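Local coordinates for putative translational inhibitor protein (Yersinia pestis, PDB 5V4D) that is of unknown function but belongs to the Rid family, whose RidA members hydrolyse reactive enamine and imine intermediates, at residues Val45-Glu50 with Gly117-Ile122; Ser5-Lys10 with Ser20-Phe25; Thr82-Ser87 with Thr108-Ala113. All blocks are in the same frame, centred on the assembly; numbering follows the deposited sequence. Where two conformers were deposited one is given.

In the fold
All three contacts reach the one mixed sheet of the chain. Contact 2 lies at its outermost strand 5-7. Contact 3 involves strand 105-110, the other outermost strand within this chain, and contact 1 involves strand 120-127 in the interior of the sheet. Contacts 1 and 3 are neighbours, with centres 11 Å apart, and they join where Leu-119 O faces Thr-82 N at 3.1 Å, a probable hydrogen bond. Contact 2 is remote, its centre 23 Å from that of contact 1 and 27 Å from that of contact 3. Both contacts 2 and 3 touch the second subunit of the trimer. The bound acetate belongs to contact 3, at Thr-108.

Contact 1. Residues Val45-Glu50 with Gly117-Ile122; sequences VENDIE and GALVEI
Leu-119 meets both Ile-49 and Asn-47. The apolar contacts centre on Ile-49. Its CD1 lies 3.8 Å from Leu-119 CB and 4.0 Å from Val-120 CG1. CG1 of Ile-49 is anti to the backbone N (chi1 -175°), and CD1 beyond it touches both residues. Leu-119 CD1 sits between Ile-49 N and Asn-47 ND2, 3.7 Å from each. Its other methyl, CD2, is the one nearest to Asn-47 ND2, at 3.5 Å; these two side chains cross at about a right angle. The contact sets the first turn of helix 49-66 against the start of strand 120-127, in the alpha-beta fold of Rid proteins, where helices cover one face of the sheet. Val-90 of helix 87-98 and Ile-81 of strand 74-81 extend the apolar cluster. The polar link runs through water. One water accepts from Asn-47 ND2 at 2.7 Å and donates to Gly-117 O at 2.8 Å. Asp-48 is the N-cap of the helix. Its OD2 accepts from Lys-51 N and takes a weak, bent bond from Glu-50 N (2.9 Å, 121° at the hydrogen). Gln-52 OE1, one turn on, accepts from Leu-119 N.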
ATOM      1  N   VAL A  45     -18.587  -7.575  12.920  1.00 17.58           N
ATOM      2  CA  VAL A  45     -19.620  -8.537  12.606  1.00 18.36           C
ATOM      3  C   VAL A  45     -19.096  -9.964  12.801  1.00 19.32           C
ATOM      4  O   VAL A  45     -17.925 -10.187  13.158  1.00 19.51           O
ATOM      5  CB  VAL A  45     -20.194  -8.285  11.194  1.00 18.86           C
ATOM      6  CG1 VAL A  45     -20.664  -6.814  11.049  1.00 18.21           C
ATOM      7  CG2 VAL A  45     -19.204  -8.593  10.102  1.00 22.21           C
ATOM      8  N   GLU A  46     -19.977 -10.936  12.599  1.00 19.34           N
ATOM      9  CA  GLU A  46     -19.668 -12.348  12.826  1.00 20.21           C
ATOM     10  C   GLU A  46     -18.406 -12.789  12.081  1.00 21.35           C
ATOM     11  O   GLU A  46     -18.069 -12.258  11.008  1.00 19.92           O
ATOM     12  CB  GLU A  46     -20.876 -13.160  12.351  1.00 23.41           C
ATOM     13  CG  GLU A  46     -20.709 -14.645  12.269  1.00 43.51           C
ATOM     14  CD  GLU A  46     -21.999 -15.328  11.895  1.00 52.33           C
ATOM     15  OE1 GLU A  46     -21.981 -16.074  10.888  1.00 43.90           O
ATOM     16  OE2 GLU A  46     -23.019 -15.101  12.605  1.00 55.50           O
ATOM     17  N   ASN A  47     -17.740 -13.823  12.631  1.00 21.17           N
ATOM     18  CA  ASN A  47     -16.537 -14.414  12.040  1.00 20.94           C
ATOM     19  C   ASN A  47     -16.893 -15.274  10.822  1.00 23.54           C
ATOM     20  O   ASN A  47     -16.848 -16.519  10.850  1.00 26.59           O
ATOM     21  CB  ASN A  47     -15.807 -15.204  13.144  1.00 25.19           C
ATOM     22  CG  ASN A  47     -14.457 -15.729  12.713  1.00 35.89           C
ATOM     23  OD1 ASN A  47     -14.204 -16.933  12.801  1.00 40.63           O
ATOM     24  ND2 ASN A  47     -13.566 -14.836  12.297  1.00 25.70           N
ATOM     25  N   ASP A  48     -17.266 -14.597   9.742  1.00 16.96           N
ATOM     26  CA  ASP A  48     -17.747 -15.197   8.498  1.00 16.11           C
ATOM     27  C   ASP A  48     -17.222 -14.304   7.373  1.00 17.15           C
ATOM     28  O   ASP A  48     -17.537 -13.106   7.350  1.00 18.05           O
ATOM     29  CB  ASP A  48     -19.280 -15.239   8.538  1.00 19.94           C
ATOM     30  CG  ASP A  48     -19.951 -15.679   7.243  1.00 25.58           C
ATOM     31  OD1 ASP A  48     -20.964 -16.425   7.338  1.00 36.73           O
ATOM     32  OD2 ASP A  48     -19.615 -15.251   6.146  1.00 23.47           O
ATOM     33  N   ILE A  49     -16.359 -14.854   6.502  1.00 15.96           N
ATOM     34  CA  ILE A  49     -15.693 -14.008   5.509  1.00 14.96           C
ATOM     35  C   ILE A  49     -16.700 -13.306   4.593  1.00 15.10           C
ATOM     36  O   ILE A  49     -16.467 -12.167   4.191  1.00 15.78           O
ATOM     37  CB  ILE A  49     -14.652 -14.828   4.716  1.00 15.64           C
ATOM     38  CG1 ILE A  49     -13.862 -13.923   3.770  1.00 17.63           C
ATOM     39  CG2 ILE A  49     -15.305 -15.986   3.902  1.00 19.25           C
ATOM     40  CD1 ILE A  49     -12.879 -12.970   4.516  1.00 18.96           C
ATOM     41  N   GLU A  50     -17.819 -13.962   4.256  1.00 16.67           N
ATOM     42  CA  GLU A  50     -18.793 -13.326   3.358  1.00 16.65           C
ATOM     43  C   GLU A  50     -19.474 -12.147   4.037  1.00 18.35           C
ATOM     44  O   GLU A  50     -19.555 -11.042   3.464  1.00 17.21           O
ATOM     45  CB  GLU A  50     -19.823 -14.363   2.866  1.00 18.20           C
ATOM     46  CG  GLU A  50     -19.127 -15.464   2.056  1.00 19.66           C
ATOM     47  CD  GLU A  50     -20.050 -16.529   1.479  1.00 29.48           C
ATOM     48  OE1 GLU A  50     -19.524 -17.607   1.083  1.00 32.06           O
ATOM     49  OE2 GLU A  50     -21.284 -16.298   1.413  1.00 36.13           O
ATOM     50  N   GLY A 117      -9.355  -8.361  15.148  1.00 16.05           N
ATOM     51  CA  GLY A 117      -9.473  -9.746  14.761  1.00 15.87           C
ATOM     52  C   GLY A 117     -10.218  -9.933  13.474  1.00 15.03           C
ATOM     53  O   GLY A 117     -10.681 -11.047  13.207  1.00 19.26           O
ATOM     54  N   ALA A 118     -10.323  -8.881  12.672  1.00 13.66           N
ATOM     55  CA  ALA A 118     -11.019  -8.966  11.375  1.00 14.39           C
ATOM     56  C   ALA A 118     -10.373  -9.995  10.442  1.00 16.18           C
ATOM     57  O   ALA A 118      -9.164 -10.267  10.498  1.00 16.19           O
ATOM     58  CB  ALA A 118     -11.008  -7.612  10.676  1.00 14.45           C
ATOM     59  N   LEU A 119     -11.179 -10.540   9.534  1.00 14.16           N
ATOM     60  CA  LEU A 119     -10.662 -11.460   8.508  1.00 12.64           C
ATOM     61  C   LEU A 119     -10.189 -10.750   7.246  1.00 14.27           C
ATOM     62  O   LEU A 119      -9.498 -11.362   6.389  1.00 15.08           O
ATOM     63  CB  LEU A 119     -11.746 -12.462   8.074  1.00 14.26           C
ATOM     64  CG  LEU A 119     -12.303 -13.340   9.209  1.00 15.84           C
ATOM     65  CD1 LEU A 119     -13.503 -14.157   8.677  1.00 15.96           C
ATOM     66  CD2 LEU A 119     -11.225 -14.277   9.773  1.00 18.14           C
ATOM     67  N   VAL A 120     -10.639  -9.516   7.049  1.00 14.91           N
ATOM     68  CA  VAL A 120     -10.367  -8.811   5.809  1.00 13.36           C
ATOM     69  C   VAL A 120     -10.389  -7.325   6.120  1.00 13.86           C
ATOM     70  O   VAL A 120     -11.182  -6.865   6.949  1.00 16.02           O
ATOM     71  CB  VAL A 120     -11.380  -9.214   4.704  1.00 19.08           C
ATOM     72  CG1 VAL A 120     -12.869  -8.981   5.122  1.00 17.86           C
ATOM     73  CG2 VAL A 120     -11.065  -8.505   3.372  1.00 17.44           C
ATOM     74  N   GLU A 121      -9.540  -6.567   5.408  1.00 14.58           N
ATOM     75  CA  GLU A 121      -9.492  -5.106   5.448  1.00 13.06           C
ATOM     76  C   GLU A 121      -9.266  -4.623   4.034  1.00 16.17           C
ATOM     77  O   GLU A 121      -8.395  -5.165   3.347  1.00 17.74           O
ATOM     78  CB  GLU A 121      -8.366  -4.607   6.376  1.00 14.59           C
ATOM     79  CG  GLU A 121      -8.350  -3.081   6.504  1.00 16.93           C
ATOM     80  CD  GLU A 121      -7.235  -2.574   7.400  1.00 30.80           C
ATOM     81  OE1 GLU A 121      -6.678  -1.475   7.170  1.00 26.47           O
ATOM     82  OE2 GLU A 121      -6.821  -3.341   8.295  1.00 25.09           O
ATOM     83  N   ILE A 122     -10.063  -3.662   3.559  1.00 12.87           N
ATOM     84  CA  ILE A 122      -9.884  -3.205   2.177  1.00 14.45           C
ATOM     85  C   ILE A 122      -9.641  -1.707   2.191  1.00 13.87           C
ATOM     86  O   ILE A 122     -10.429  -0.941   2.767  1.00 15.41           O
ATOM     87  CB  ILE A 122     -11.088  -3.558   1.293  1.00 12.22           C
ATOM     88  CG1 ILE A 122     -11.211  -5.084   1.248  1.00 12.87           C
ATOM     89  CG2 ILE A 122     -10.883  -3.033  -0.148  1.00 16.51           C
ATOM     90  CD1 ILE A 122     -12.400  -5.539   0.371  1.00 14.60           C
TER
HETATM   91  O   HOH W   1     -13.270 -12.136  12.726  1.00 17.41           O

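Contact 2. Residues Ser5-Lys10 with Ser20-Phe25; sequences SVIETK and SQAICF
Ile-7 packs over Ala-22 and Cys-24 at the apolar centre of this strand pair. Its CB lies 3.9 Å from Ala-22 CB. CG1 is anti to the carbonyl carbon (chi1 -60°), close to both Ala-22 CB and Cys-24 SG. CD1 beyond it comes to 3.9 Å from Cys-24 SG. Leu-29 of strand 28-31 touches all three residues, and Val-63 of helix 49-66 touches Ala-22. On the other face, Val-6 CG2 packs against Ser-20, with OG 3.5 Å away, while that hydroxyl bonds to Phe-103 O of the second subunit. Strand 5-7 is the outermost strand of the sheet at this end and runs antiparallel to strand 22-25. Ser-5 and Cys-24 form a hydrogen-bonded pair, with Ser-5 N to Cys-24 O at 2.9 Å and Cys-24 N to Ser-5 O at 2.8 Å. Val-6 and Ile-23 form the adjacent non-hydrogen-bonded pair. Farther along, a water bridges the two segments, donating to Ile-7 O and accepting from Gln-21 N. Beyond it the amide of Gln-21 takes over from backbone pairing and grips Thr-9 twice. OE1 accepts from Thr-9 N at 2.7 Å, and NE2 donates to Thr-9 O at 2.9 Å with the acceptor in the amide plane. These two bonds fix which end of the amide is which. NE2 also bonds to Pro-13 O.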
ATOM      1  N   SER A   5      -8.516  17.908   2.788  1.00 19.02           N
ATOM      2  CA  SER A   5      -9.783  18.014   3.492  1.00 20.70           C
ATOM      3  C   SER A   5     -10.225  16.661   4.020  1.00 22.24           C
ATOM      4  O   SER A   5      -9.870  15.611   3.468  1.00 21.24           O
ATOM      5  CB  SER A   5     -10.879  18.578   2.599  1.00 25.26           C
ATOM      6  OG  SER A   5     -11.131  17.686   1.558  1.00 29.32           O
ATOM      7  N   VAL A   6     -10.993  16.709   5.120  1.00 17.67           N
ATOM      8  CA  VAL A   6     -11.358  15.507   5.852  1.00 19.29           C
ATOM      9  C   VAL A   6     -12.716  15.026   5.378  1.00 20.98           C
ATOM     10  O   VAL A   6     -13.579  15.826   4.967  1.00 20.63           O
ATOM     11  CB  VAL A   6     -11.343  15.756   7.373  1.00 19.11           C
ATOM     12  CG1 VAL A   6     -12.589  16.582   7.782  1.00 18.76           C
ATOM     13  CG2 VAL A   6     -11.350  14.448   8.121  1.00 22.99           C
ATOM     14  N   ILE A   7     -12.917  13.702   5.429  1.00 18.06           N
ATOM     15  CA  ILE A   7     -14.223  13.070   5.220  1.00 17.12           C
ATOM     16  C   ILE A   7     -14.649  12.448   6.542  1.00 17.83           C
ATOM     17  O   ILE A   7     -13.883  11.692   7.157  1.00 19.16           O
ATOM     18  CB  ILE A   7     -14.190  11.985   4.131  1.00 21.44           C
ATOM     19  CG1 ILE A   7     -13.758  12.559   2.775  1.00 23.57           C
ATOM     20  CG2 ILE A   7     -15.563  11.327   4.032  1.00 19.93           C
ATOM     21  CD1 ILE A   7     -14.685  13.636   2.248  1.00 23.07           C
ATOM     22  N   GLU A   8     -15.855  12.799   7.003  1.00 17.34           N
ATOM     23  CA  GLU A   8     -16.396  12.287   8.264  1.00 19.62           C
ATOM     24  C   GLU A   8     -17.861  11.966   8.023  1.00 21.74           C
ATOM     25  O   GLU A   8     -18.624  12.850   7.607  1.00 20.29           O
ATOM     26  CB  GLU A   8     -16.269  13.328   9.391  1.00 23.23           C
ATOM     27  CG  GLU A   8     -14.885  13.963   9.544  1.00 32.05           C
ATOM     28  CD  GLU A   8     -14.861  15.187  10.501  1.00 51.78           C
ATOM     29  OE1 GLU A   8     -15.529  16.212  10.204  1.00 49.60           O
ATOM     30  OE2 GLU A   8     -14.150  15.123  11.537  1.00 47.81           O
ATOM     31  N   THR A   9     -18.255  10.719   8.285  1.00 16.22           N
ATOM     32  CA  THR A   9     -19.659  10.311   8.204  1.00 17.84           C
ATOM     33  C   THR A   9     -19.996   9.298   9.290  1.00 22.01           C
ATOM     34  O   THR A   9     -19.234   8.354   9.516  1.00 18.98           O
ATOM     35  CB  THR A   9     -20.033   9.738   6.825  1.00 24.19           C
ATOM     36  OG1 THR A   9     -21.379   9.242   6.888  1.00 26.81           O
ATOM     37  CG2 THR A   9     -19.135   8.606   6.368  1.00 22.79           C
ATOM     38  N   LYS A  10     -21.156   9.499   9.959  1.00 20.23           N
ATOM     39  CA  LYS A  10     -21.620   8.501  10.910  1.00 21.23           C
ATOM     40  C   LYS A  10     -22.058   7.199  10.239  1.00 20.90           C
ATOM     41  O   LYS A  10     -22.308   6.208  10.949  1.00 22.38           O
ATOM     42  CB  LYS A  10     -22.789   9.063  11.758  1.00 24.72           C
ATOM     43  CG  LYS A  10     -22.383  10.137  12.771  1.00 36.32           C
ATOM     44  CD  LYS A  10     -21.196   9.689  13.618  1.00 40.56           C
ATOM     45  CE  LYS A  10     -21.182  10.356  14.991  1.00 51.24           C
ATOM     46  NZ  LYS A  10     -21.214  11.842  14.897  1.00 56.67           N
ATOM     47  N   SER A  20      -8.242   9.718  10.074  1.00 17.09           N
ATOM     48  CA  SER A  20      -9.491  10.148   9.478  1.00 16.18           C
ATOM     49  C   SER A  20     -10.065   9.035   8.607  1.00 16.28           C
ATOM     50  O   SER A  20      -9.306   8.263   8.018  1.00 18.37           O
ATOM     51  CB  SER A  20      -9.266  11.383   8.614  1.00 21.84           C
ATOM     52  OG  SER A  20      -8.815  12.491   9.408  1.00 19.58           O
ATOM     53  N   GLN A  21     -11.398   8.968   8.510  1.00 15.94           N
ATOM     54  CA  GLN A  21     -12.004   7.976   7.598  1.00 16.12           C
ATOM     55  C   GLN A  21     -11.460   8.110   6.178  1.00 16.73           C
ATOM     56  O   GLN A  21     -11.179   7.099   5.501  1.00 17.20           O
ATOM     57  CB  GLN A  21     -13.525   8.105   7.601  1.00 14.40           C
ATOM     58  CG  GLN A  21     -14.173   7.815   8.964  1.00 15.59           C
ATOM     59  CD  GLN A  21     -15.653   8.142   8.971  1.00 20.23           C
ATOM     60  OE1 GLN A  21     -16.069   9.063   8.278  1.00 20.10           O
ATOM     61  NE2 GLN A  21     -16.459   7.405   9.770  1.00 19.24           N
ATOM     62  N   ALA A  22     -11.315   9.341   5.700  1.00 15.65           N
ATOM     63  CA  ALA A  22     -10.658   9.541   4.418  1.00 16.02           C
ATOM     64  C   ALA A  22     -10.173  10.977   4.356  1.00 17.60           C
ATOM     65  O   ALA A  22     -10.615  11.833   5.136  1.00 16.97           O
ATOM     66  CB  ALA A  22     -11.591   9.250   3.267  1.00 15.01           C
ATOM     67  N   ILE A  23      -9.214  11.208   3.457  1.00 15.26           N
ATOM     68  CA  ILE A  23      -8.654  12.535   3.196  1.00 13.85           C
ATOM     69  C   ILE A  23      -8.758  12.773   1.699  1.00 15.80           C
ATOM     70  O   ILE A  23      -8.403  11.890   0.913  1.00 16.42           O
ATOM     71  CB  ILE A  23      -7.174  12.625   3.629  1.00 14.30           C
ATOM     72  CG1 ILE A  23      -7.030  12.571   5.146  1.00 14.66           C
ATOM     73  CG2 ILE A  23      -6.500  13.908   3.035  1.00 14.90           C
ATOM     74  CD1 ILE A  23      -7.651  13.758   5.862  1.00 18.90           C
ATOM     75  N   CYS A  24      -9.240  13.952   1.299  1.00 15.62           N
ATOM     76  CA  CYS A  24      -9.218  14.336  -0.108  1.00 17.53           C
ATOM     77  C   CYS A  24      -8.087  15.325  -0.330  1.00 21.71           C
ATOM     78  O   CYS A  24      -7.923  16.264   0.447  1.00 20.43           O
ATOM     79  CB  CYS A  24     -10.539  14.980  -0.537  1.00 24.60           C
ATOM     80  SG  CYS A  24     -11.908  13.795  -0.495  1.00 29.51           S
ATOM     81  N   PHE A  25      -7.341  15.141  -1.417  1.00 18.55           N
ATOM     82  CA  PHE A  25      -6.213  16.022  -1.681  1.00 18.29           C
ATOM     83  C   PHE A  25      -5.878  15.964  -3.161  1.00 20.18           C
ATOM     84  O   PHE A  25      -5.660  14.868  -3.692  1.00 20.76           O
ATOM     85  CB  PHE A  25      -4.985  15.625  -0.864  1.00 19.32           C
ATOM     86  CG  PHE A  25      -3.812  16.509  -1.134  1.00 20.33           C
ATOM     87  CD1 PHE A  25      -2.688  16.035  -1.817  1.00 24.82           C
ATOM     88  CD2 PHE A  25      -3.856  17.835  -0.742  1.00 20.68           C
ATOM     89  CE1 PHE A  25      -1.611  16.875  -2.079  1.00 24.55           C
ATOM     90  CE2 PHE A  25      -2.777  18.675  -0.989  1.00 24.23           C
ATOM     91  CZ  PHE A  25      -1.652  18.172  -1.663  1.00 24.87           C
TER
HETATM   92  O   HOH W   2     -13.065  11.054   9.641  1.00 20.26           O

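Contact 3. Residues Thr82-Ser87 with Thr108-Ala113; sequences TNINNS and TVEVSA. With ACY (acetic acid), chain G.
Glu-110 OE1 accepts a nearly straight hydrogen bond from Ile-84 N, 2.8 Å long with 169° at the hydrogen. It uses its anti lone pair, facing away from OE2. The bond ties the loop between strand 74-81 and helix 87-98 to the end of strand 105-110, outermost within this chain, at a subunit interface of the Rid trimer. Glu-110 gets there with an extended chain, CG anti to the backbone N (chi1 -171°), and CG passes 3.5 Å from Thr-82 O. Ile-84 CB is 3.5 Å from Glu-110 OE1, and the two side chains cross at about a right angle. OE2 is hydrogen-bonded to Ser-112 OG of the third subunit, so the two oxygens serve the loop and the interface separately. A water lies 2.8 Å from both Thr-82 O and Ser-112 O. Asn-83 OD1 accepts from Asn-85 N in an Asx turn. Ile-84 O takes both the N and OG of Ser-87. Two residues before Glu-110, Thr-108 N gives a weak bond to O of an acetate, probably from the crystallisation liquor. Arg-106 also bonds to it, consistent with the carboxylate-binding arginine of Rid pockets. The acetate OXT accepts from Thr-108 OG1 at 2.7 Å.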
ATOM      1  N   THR A  82      -6.618 -12.423   6.173  1.00 13.22           N
ATOM      2  CA  THR A  82      -5.848 -13.257   7.095  1.00 14.31           C
ATOM      3  C   THR A  82      -5.662 -14.688   6.589  1.00 14.89           C
ATOM      4  O   THR A  82      -4.843 -15.423   7.152  1.00 15.97           O
ATOM      5  CB  THR A  82      -6.477 -13.295   8.494  1.00 16.64           C
ATOM      6  OG1 THR A  82      -7.817 -13.839   8.454  1.00 17.44           O
ATOM      7  CG2 THR A  82      -6.473 -11.909   9.157  1.00 18.21           C
ATOM      8  N   ASN A  83      -6.369 -15.085   5.531  1.00 14.63           N
ATOM      9  CA  ASN A  83      -6.276 -16.452   5.014  1.00 13.49           C
ATOM     10  C   ASN A  83      -6.457 -16.336   3.509  1.00 14.23           C
ATOM     11  O   ASN A  83      -7.547 -15.978   3.041  1.00 16.13           O
ATOM     12  CB  ASN A  83      -7.348 -17.341   5.628  1.00 17.52           C
ATOM     13  CG  ASN A  83      -7.268 -18.788   5.139  1.00 22.56           C
ATOM     14  OD1 ASN A  83      -6.584 -19.119   4.192  1.00 18.43           O
ATOM     15  ND2 ASN A  83      -7.999 -19.663   5.820  1.00 31.08           N
ATOM     16  N   ILE A  84      -5.388 -16.588   2.772  1.00 13.80           N
ATOM     17  CA  ILE A  84      -5.401 -16.474   1.303  1.00 13.69           C
ATOM     18  C   ILE A  84      -6.465 -17.371   0.694  1.00 14.87           C
ATOM     19  O   ILE A  84      -6.970 -17.083  -0.396  1.00 16.94           O
ATOM     20  CB  ILE A  84      -3.981 -16.776   0.744  1.00 15.81           C
ATOM     21  CG1 ILE A  84      -3.791 -16.244  -0.668  1.00 16.09           C
ATOM     22  CG2 ILE A  84      -3.654 -18.261   0.697  1.00 16.07           C
ATOM     23  CD1 ILE A  84      -3.780 -14.703  -0.722  1.00 17.60           C
ATOM     24  N   ASN A  85      -6.834 -18.452   1.379  1.00 17.43           N
ATOM     25  CA  ASN A  85      -7.882 -19.323   0.852  1.00 14.81           C
ATOM     26  C   ASN A  85      -9.269 -18.710   0.937  1.00 17.05           C
ATOM     27  O   ASN A  85     -10.215 -19.293   0.391  1.00 18.53           O
ATOM     28  CB  ASN A  85      -7.831 -20.655   1.570  1.00 16.28           C
ATOM     29  CG  ASN A  85      -6.525 -21.375   1.328  1.00 23.02           C
ATOM     30  OD1 ASN A  85      -6.067 -21.494   0.194  1.00 23.30           O
ATOM     31  ND2 ASN A  85      -5.896 -21.820   2.405  1.00 27.53           N
ATOM     32  N   ASN A  86      -9.406 -17.543   1.580  1.00 15.08           N
ATOM     33  CA  ASN A  86     -10.671 -16.822   1.597  1.00 18.03           C
ATOM     34  C   ASN A  86     -10.795 -15.897   0.392  1.00 14.36           C
ATOM     35  O   ASN A  86     -11.821 -15.215   0.248  1.00 15.83           O
ATOM     36  CB  ASN A  86     -10.799 -16.034   2.904  1.00 16.28           C
ATOM     37  CG  ASN A  86     -11.269 -16.900   4.051  1.00 16.08           C
ATOM     38  OD1 ASN A  86     -11.891 -17.952   3.840  1.00 20.95           O
ATOM     39  ND2 ASN A  86     -11.048 -16.433   5.280  1.00 17.23           N
ATOM     40  N   SER A  87      -9.768 -15.855  -0.466  1.00 15.13           N
ATOM     41  CA  SER A  87      -9.749 -14.892  -1.578  1.00 14.58           C
ATOM     42  C   SER A  87     -10.948 -15.064  -2.489  1.00 15.13           C
ATOM     43  O   SER A  87     -11.533 -14.068  -2.928  1.00 17.10           O
ATOM     44  CB  SER A  87      -8.481 -15.037  -2.414  1.00 19.29           C
ATOM     45  OG  SER A  87      -7.338 -14.668  -1.662  1.00 25.90           O
ATOM     46  N   THR A 108      -3.610  -8.104  -3.524  1.00 15.35           N
ATOM     47  CA  THR A 108      -4.165  -8.954  -2.474  1.00 14.51           C
ATOM     48  C   THR A 108      -2.994  -9.640  -1.802  1.00 16.45           C
ATOM     49  O   THR A 108      -2.157 -10.240  -2.487  1.00 18.60           O
ATOM     50  CB  THR A 108      -5.111 -10.030  -3.038  1.00 15.52           C
ATOM     51  OG1 THR A 108      -6.190  -9.395  -3.727  1.00 20.30           O
ATOM     52  CG2 THR A 108      -5.666 -10.922  -1.857  1.00 17.81           C
ATOM     53  N   VAL A 109      -2.937  -9.570  -0.476  1.00 13.59           N
ATOM     54  CA  VAL A 109      -1.874 -10.246   0.276  1.00 12.70           C
ATOM     55  C   VAL A 109      -2.458 -10.866   1.535  1.00 14.45           C
ATOM     56  O   VAL A 109      -3.446 -10.373   2.082  1.00 15.44           O
ATOM     57  CB  VAL A 109      -0.715  -9.279   0.670  1.00 16.06           C
ATOM     58  CG1 VAL A 109      -0.022  -8.716  -0.605  1.00 16.16           C
ATOM     59  CG2 VAL A 109      -1.173  -8.139   1.569  1.00 18.97           C
ATOM     60  N   GLU A 110      -1.839 -11.956   2.009  1.00 13.79           N
ATOM     61  CA  GLU A 110      -2.228 -12.541   3.288  1.00 12.44           C
ATOM     62  C   GLU A 110      -1.435 -11.901   4.423  1.00 15.22           C
ATOM     63  O   GLU A 110      -0.208 -11.999   4.468  1.00 17.70           O
ATOM     64  CB  GLU A 110      -2.015 -14.052   3.290  1.00 14.27           C
ATOM     65  CG  GLU A 110      -2.637 -14.699   4.552  1.00 15.70           C
ATOM     66  CD  GLU A 110      -2.257 -16.162   4.648  1.00 19.15           C
ATOM     67  OE1 GLU A 110      -2.968 -17.031   4.101  1.00 18.68           O
ATOM     68  OE2 GLU A 110      -1.194 -16.452   5.253  1.00 22.15           O
ATOM     69  N   VAL A 111      -2.132 -11.268   5.332  1.00 14.55           N
ATOM     70  CA  VAL A 111      -1.529 -10.680   6.528  1.00 14.83           C
ATOM     71  C   VAL A 111      -1.702 -11.639   7.703  1.00 18.82           C
ATOM     72  O   VAL A 111      -2.509 -12.584   7.672  1.00 16.41           O
ATOM     73  CB  VAL A 111      -2.162  -9.321   6.856  1.00 16.41           C
ATOM     74  CG1 VAL A 111      -1.929  -8.353   5.685  1.00 21.48           C
ATOM     75  CG2 VAL A 111      -3.658  -9.459   7.117  1.00 19.68           C
ATOM     76  N   SER A 112      -0.932 -11.417   8.765  0.57 14.70           N
ATOM     77  CA  SER A 112      -1.103 -12.370   9.853  0.57 12.14           C
ATOM     78  C   SER A 112      -2.264 -11.981  10.766  0.57 12.29           C
ATOM     79  O   SER A 112      -2.976 -12.869  11.268  0.57 18.17           O
ATOM     80  CB  SER A 112       0.212 -12.577  10.632  0.57 23.51           C
ATOM     81  OG  SER A 112       0.882 -11.386  10.968  0.57 22.29           O
ATOM     82  N   ALA A 113      -2.523 -10.683  10.943  1.00 14.69           N
ATOM     83  CA  ALA A 113      -3.601 -10.251  11.818  1.00 14.10           C
ATOM     84  C   ALA A 113      -4.070  -8.872  11.373  1.00 16.61           C
ATOM     85  O   ALA A 113      -3.331  -8.112  10.734  1.00 15.66           O
ATOM     86  CB  ALA A 113      -3.182 -10.185  13.287  1.00 15.79           C
TER
HETATM   87  C   ACY G 201      -4.492  -9.029  -6.812  1.00 37.31           C
HETATM   88  O   ACY G 201      -3.530  -9.643  -6.267  1.00 37.80           O
HETATM   89  OXT ACY G 201      -5.607  -8.757  -6.276  1.00 26.73           O
HETATM   90  CH3 ACY G 201      -4.281  -8.540  -8.227  1.00 26.76           C
HETATM   91  O   HOH W   3      -3.366 -15.040   9.516  1.00 29.86           O